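Local coordinates for extracellular protein 11-1 (Passalora fulva, PDB 6ZUS) that probably acts as a secreted avirulence effector of a fungus that infects plants, and binds zinc ions, at residues C47-Q61 / T73-R86. Residues are numbered along the deposited sequence; the frame is centred on the assembly and turned at random.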
loop_
_atom_site.group_PDB
_atom_site.type_symbol
_atom_site.label_atom_id
_atom_site.label_comp_id
_atom_site.label_asym_id
_atom_site.label_seq_id
_atom_site.Cartn_x
_atom_site.Cartn_y
_atom_site.Cartn_z
ATOM N N CYS A 47 -9.453 4.087 -11.789
ATOM C CA CYS A 47 -8.258 4.981 -11.958
ATOM C C CYS A 47 -7.016 4.248 -12.481
ATOM O O CYS A 47 -6.008 4.930 -12.756
ATOM C CB CYS A 47 -7.913 5.697 -10.662
ATOM S SG CYS A 47 -9.305 6.743 -10.159
ATOM N N GLN A 48 -7.055 2.933 -12.637
ATOM C CA GLN A 48 -5.868 2.148 -13.073
ATOM C C GLN A 48 -5.616 2.379 -14.588
ATOM O O GLN A 48 -6.548 2.186 -15.385
ATOM C CB GLN A 48 -6.052 0.642 -12.822
ATOM C CG GLN A 48 -4.731 -0.107 -12.702
ATOM C CD GLN A 48 -3.955 0.342 -11.472
ATOM O OE1 GLN A 48 -4.523 0.511 -10.393
ATOM N NE2 GLN A 48 -2.657 0.524 -11.642
ATOM N N GLY A 49 -4.383 2.722 -14.976
ATOM C CA GLY A 49 -3.921 2.657 -16.363
ATOM C C GLY A 49 -3.363 1.298 -16.695
ATOM O O GLY A 49 -3.757 0.265 -16.085
ATOM N N ALA A 50 -2.489 1.265 -17.692
ATOM C CA ALA A 50 -1.925 0.014 -18.232
ATOM C C ALA A 50 -0.774 -0.492 -17.338
ATOM O O ALA A 50 -0.298 0.250 -16.419
ATOM C CB ALA A 50 -1.470 0.259 -19.652
ATOM N N ASP A 51 -0.333 -1.711 -17.609
ATOM C CA ASP A 51 0.961 -2.261 -17.137
ATOM C C ASP A 51 0.868 -2.780 -15.685
ATOM O O ASP A 51 1.894 -3.296 -15.185
ATOM C CB ASP A 51 2.103 -1.259 -17.349
ATOM C CG ASP A 51 2.590 -1.203 -18.796
ATOM O OD1 ASP A 51 2.576 -2.265 -19.461
ATOM O OD2 ASP A 51 2.997 -0.135 -19.230
ATOM N N GLY A 52 -0.277 -2.662 -15.015
ATOM C CA GLY A 52 -0.468 -3.285 -13.695
ATOM C C GLY A 52 0.567 -2.826 -12.668
ATOM O O GLY A 52 0.815 -1.613 -12.545
ATOM N N PHE A 53 1.090 -3.780 -11.897
ATOM C CA PHE A 53 1.846 -3.552 -10.645
ATOM C C PHE A 53 3.202 -4.221 -10.795
ATOM O O PHE A 53 3.306 -5.276 -11.431
ATOM C CB PHE A 53 1.115 -4.120 -9.423
ATOM C CG PHE A 53 -0.171 -3.406 -9.135
ATOM C CD1 PHE A 53 -1.220 -3.468 -10.035
ATOM C CD2 PHE A 53 -0.285 -2.558 -8.062
ATOM C CE1 PHE A 53 -2.402 -2.772 -9.818
ATOM C CE2 PHE A 53 -1.465 -1.876 -7.820
ATOM C CZ PHE A 53 -2.528 -1.984 -8.693
ATOM N N SER A 54 4.183 -3.609 -10.166
ATOM C CA SER A 54 5.558 -4.143 -10.014
ATOM C C SER A 54 5.521 -5.414 -9.163
ATOM O O SER A 54 4.435 -5.798 -8.604
ATOM C CB SER A 54 6.449 -3.123 -9.436
ATOM O OG SER A 54 6.246 -3.046 -8.043
ATOM N N THR A 55 6.642 -6.138 -9.182
ATOM C CA THR A 55 6.894 -7.275 -8.267
ATOM C C THR A 55 6.688 -6.775 -6.828
ATOM O O THR A 55 7.103 -5.641 -6.517
ATOM C CB THR A 55 8.322 -7.814 -8.462
ATOM O OG1 THR A 55 8.333 -8.343 -9.791
ATOM C CG2 THR A 55 8.677 -8.882 -7.458
ATOM N N ALA A 56 5.972 -7.551 -6.039
ATOM C CA ALA A 56 5.696 -7.202 -4.618
ATOM C C ALA A 56 6.953 -7.536 -3.794
ATOM O O ALA A 56 7.611 -8.546 -4.076
ATOM C CB ALA A 56 4.472 -7.925 -4.164
ATOM N N ILE A 57 7.239 -6.735 -2.776
ATOM C CA ILE A 57 8.377 -6.946 -1.846
ATOM C C ILE A 57 7.831 -7.028 -0.415
ATOM O O ILE A 57 7.546 -5.979 0.171
ATOM C CB ILE A 57 9.376 -5.801 -2.028
ATOM C CG1 ILE A 57 9.870 -5.752 -3.479
ATOM C CG2 ILE A 57 10.533 -5.919 -1.034
ATOM C CD1 ILE A 57 10.834 -4.642 -3.734
ATOM N N PRO A 58 7.676 -8.246 0.139
ATOM C CA PRO A 58 7.409 -8.437 1.571
ATOM C C PRO A 58 8.539 -7.931 2.469
ATOM O O PRO A 58 9.730 -7.943 2.107
ATOM C CB PRO A 58 7.146 -9.943 1.756
ATOM C CG PRO A 58 6.821 -10.425 0.367
ATOM C CD PRO A 58 7.640 -9.534 -0.572
ATOM N N LYS A 59 8.177 -7.469 3.663
ATOM C CA LYS A 59 9.171 -7.020 4.650
ATOM C C LYS A 59 8.622 -7.361 6.030
ATOM O O LYS A 59 7.390 -7.278 6.239
ATOM C CB LYS A 59 9.435 -5.527 4.496
ATOM C CG LYS A 59 10.561 -4.984 5.356
ATOM C CD LYS A 59 10.375 -3.512 5.747
ATOM C CE LYS A 59 10.312 -2.549 4.572
ATOM N NZ LYS A 59 10.632 -1.151 4.968
ATOM N N ILE A 60 9.516 -7.686 6.959
ATOM C CA ILE A 60 9.158 -7.996 8.377
ATOM C C ILE A 60 10.146 -7.207 9.238
ATOM O O ILE A 60 11.363 -7.268 8.962
ATOM C CB ILE A 60 9.194 -9.508 8.626
ATOM C CG1 ILE A 60 8.252 -10.270 7.686
ATOM C CG2 ILE A 60 8.926 -9.827 10.100
ATOM C CD1 ILE A 60 8.347 -11.801 7.805
ATOM N N GLN A 61 9.638 -6.384 10.127
ATOM C CA GLN A 61 10.428 -5.561 11.069
ATOM C C GLN A 61 9.979 -5.969 12.482
ATOM O O GLN A 61 8.764 -6.239 12.686
ATOM C CB GLN A 61 10.156 -4.058 10.955
ATOM C CG GLN A 61 10.357 -3.476 9.578
ATOM C CD GLN A 61 9.774 -2.074 9.525
ATOM O OE1 GLN A 61 10.250 -1.162 10.222
ATOM N NE2 GLN A 61 8.702 -1.933 8.740
ATOM N N THR A 73 7.056 -5.227 19.026
ATOM C CA THR A 73 6.243 -4.696 17.907
ATOM C C THR A 73 6.731 -5.367 16.625
ATOM O O THR A 73 7.972 -5.259 16.319
ATOM C CB THR A 73 6.352 -3.182 17.763
ATOM O OG1 THR A 73 5.739 -2.619 18.916
ATOM C CG2 THR A 73 5.631 -2.684 16.523
ATOM N N CYS A 74 5.785 -5.933 15.889
ATOM C CA CYS A 74 5.991 -6.486 14.543
ATOM C C CYS A 74 5.356 -5.546 13.532
ATOM O O CYS A 74 4.201 -5.129 13.746
ATOM C CB CYS A 74 5.353 -7.850 14.339
ATOM S SG CYS A 74 5.974 -9.013 15.560
ATOM N N ILE A 75 6.069 -5.289 12.439
ATOM C CA ILE A 75 5.478 -4.558 11.291
ATOM C C ILE A 75 5.683 -5.447 10.069
ATOM O O ILE A 75 6.846 -5.674 9.718
ATOM C CB ILE A 75 6.023 -3.139 11.120
ATOM C CG1 ILE A 75 5.819 -2.315 12.397
ATOM C CG2 ILE A 75 5.386 -2.486 9.895
ATOM C CD1 ILE A 75 6.619 -1.030 12.437
ATOM N N CYS A 76 4.612 -6.059 9.584
ATOM C CA CYS A 76 4.627 -6.978 8.423
ATOM C C CYS A 76 4.016 -6.213 7.256
ATOM O O CYS A 76 2.928 -5.657 7.424
ATOM C CB CYS A 76 3.877 -8.254 8.759
ATOM S SG CYS A 76 4.702 -9.021 10.183
ATOM N N SER A 77 4.733 -6.073 6.143
ATOM C CA SER A 77 4.268 -5.175 5.067
ATOM C C SER A 77 4.588 -5.816 3.731
ATOM O O SER A 77 5.462 -6.726 3.647
ATOM C CB SER A 77 4.864 -3.815 5.199
ATOM O OG SER A 77 6.286 -3.883 5.058
ATOM N N VAL A 78 3.843 -5.400 2.728
ATOM C CA VAL A 78 4.177 -5.777 1.326
ATOM C C VAL A 78 3.978 -4.515 0.484
ATOM O O VAL A 78 2.979 -3.784 0.701
ATOM C CB VAL A 78 3.360 -6.987 0.868
ATOM C CG1 VAL A 78 1.851 -6.781 0.932
ATOM C CG2 VAL A 78 3.793 -7.438 -0.506
ATOM N N GLN A 79 4.949 -4.239 -0.391
ATOM C CA GLN A 79 4.951 -3.006 -1.196
ATOM C C GLN A 79 5.108 -3.370 -2.673
ATOM O O GLN A 79 5.717 -4.389 -3.009
ATOM C CB GLN A 79 5.990 -2.023 -0.694
ATOM C CG GLN A 79 7.398 -2.541 -0.853
ATOM C CD GLN A 79 8.343 -1.755 0.024
ATOM O OE1 GLN A 79 8.445 -1.992 1.242
ATOM N NE2 GLN A 79 9.030 -0.821 -0.618
ATOM N N ALA A 80 4.513 -2.547 -3.512
ATOM C CA ALA A 80 4.611 -2.634 -4.973
ATOM C C ALA A 80 4.241 -1.264 -5.544
ATOM O O ALA A 80 3.598 -0.425 -4.848
ATOM C CB ALA A 80 3.721 -3.755 -5.475
ATOM N N THR A 81 4.616 -1.056 -6.801
ATOM C CA THR A 81 4.333 0.197 -7.531
ATOM C C THR A 81 3.198 -0.066 -8.511
ATOM O O THR A 81 3.281 -1.048 -9.281
ATOM C CB THR A 81 5.574 0.706 -8.263
ATOM O OG1 THR A 81 6.540 1.006 -7.241
ATOM C CG2 THR A 81 5.251 1.918 -9.109
ATOM N N ALA A 82 2.164 0.756 -8.442
ATOM C CA ALA A 82 1.170 0.871 -9.531
ATOM C C ALA A 82 1.821 1.745 -10.615
ATOM O O ALA A 82 1.999 2.936 -10.405
ATOM C CB ALA A 82 -0.146 1.438 -9.012
ATOM N N TRP A 83 2.173 1.138 -11.745
ATOM C CA TRP A 83 2.953 1.834 -12.803
ATOM C C TRP A 83 2.216 3.046 -13.382
ATOM O O TRP A 83 2.894 4.103 -13.629
ATOM C CB TRP A 83 3.345 0.844 -13.890
ATOM C CG TRP A 83 4.337 -0.171 -13.438
ATOM C CD1 TRP A 83 4.213 -1.515 -13.531
ATOM C CD2 TRP A 83 5.653 0.102 -12.930
ATOM N NE1 TRP A 83 5.362 -2.105 -13.081
ATOM C CE2 TRP A 83 6.257 -1.145 -12.706
ATOM C CE3 TRP A 83 6.376 1.282 -12.666
ATOM C CZ2 TRP A 83 7.546 -1.255 -12.185
ATOM C CZ3 TRP A 83 7.647 1.178 -12.142
ATOM C CH2 TRP A 83 8.220 -0.083 -11.921
ATOM N N ARG A 84 0.900 2.942 -13.574
ATOM C CA ARG A 84 0.140 3.989 -14.314
ATOM C C ARG A 84 -1.244 4.168 -13.687
ATOM O O ARG A 84 -2.053 3.213 -13.727
ATOM C CB ARG A 84 0.031 3.600 -15.792
ATOM C CG ARG A 84 1.355 3.340 -16.480
ATOM C CD ARG A 84 1.099 2.924 -17.896
ATOM N NE ARG A 84 2.317 2.360 -18.447
ATOM C CZ ARG A 84 3.390 3.056 -18.796
ATOM N NH1 ARG A 84 3.409 4.381 -18.700
ATOM N NH2 ARG A 84 4.433 2.403 -19.295
ATOM N N VAL A 85 -1.441 5.325 -13.066
ATOM C CA VAL A 85 -2.681 5.689 -12.340
ATOM C C VAL A 85 -3.135 7.065 -12.856
ATOM O O VAL A 85 -2.300 7.955 -13.026
ATOM C CB VAL A 85 -2.470 5.655 -10.814
ATOM C CG1 VAL A 85 -3.769 6.037 -10.113
ATOM C CG2 VAL A 85 -1.914 4.310 -10.362
ATOM N N ARG A 86 -4.426 7.220 -13.087
ATOM C CA ARG A 86 -4.976 8.481 -13.639
ATOM C C ARG A 86 -4.708 9.589 -12.628
ATOM O O ARG A 86 -4.550 9.294 -11.417
ATOM C CB ARG A 86 -6.451 8.299 -13.976
ATOM C CG ARG A 86 -6.671 7.295 -15.091
ATOM C CD ARG A 86 -8.099 7.388 -15.470
ATOM N NE ARG A 86 -8.520 6.249 -16.263
ATOM C CZ ARG A 86 -8.431 6.181 -17.598
ATOM N NH1 ARG A 86 -7.849 7.137 -18.295
ATOM N NH2 ARG A 86 -8.917 5.110 -18.203
HETATM O O HOH W 1 -0.609 0.330 -13.635
HETATM O O HOH W 2 7.072 -3.975 2.287
HETATM O O HOH W 3 7.685 -4.102 7.381
#
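A beta hairpin joins 57-61 to 73-82 at the border of the four-stranded antiparallel sheet of this effector, and the loop 47-56 carries the pairing on past the corner at Trp-83. Ile-57, Lys-59 and Gln-61 form hydrogen-bonded pairs with Gln-79, Ser-77 and Ile-75, a full antiparallel ladder in which Lys-59 N reaches Ser-77 O at 2.8 Å. Pro-58 and Ile-60 alternate with them on the other face, beside Val-78 and Cys-76; helix 31-40 covers Pro-58, and Cys-76 is tied by a disulfide to Cys-29. Where the ladder lapses, Ser-54 takes over both bonds to Thr-81: its N donates to Thr-81 O, and its OG accepts from Thr-81 N at 2.9 Å, almost straight at 172°. A chi1 of 79°, with OG between the backbone N and the carbonyl carbon, aims the hydroxyl at that N-H, while Ser-54 CB lies 3.5 Å from Trp-83 CZ2. Phe-53 goes to the opposite side, its ring over Ala-82, with Tyr-104 of helix 101-109 touching both. Beyond the corner, Gly-49 N bonds to Arg-84 O and Arg-86 N to Cys-47 O. A water gathers Gln-48 NE2, Ala-50 O, Gly-52 O and Arg-84 N, bridging the loop to the strand; Gln-48 OE1 turns to Tyr-104 OH. Extended from CG to NE, Arg-84 passes Ala-50 O and sends NH1 to His-139 O. Its NE and NH2 both hold one oxygen, Asp-51 OD2, at 2.7 and 2.9 Å; that oxygen lies in the guanidinium plane, though the carboxylate is turned 49° from it.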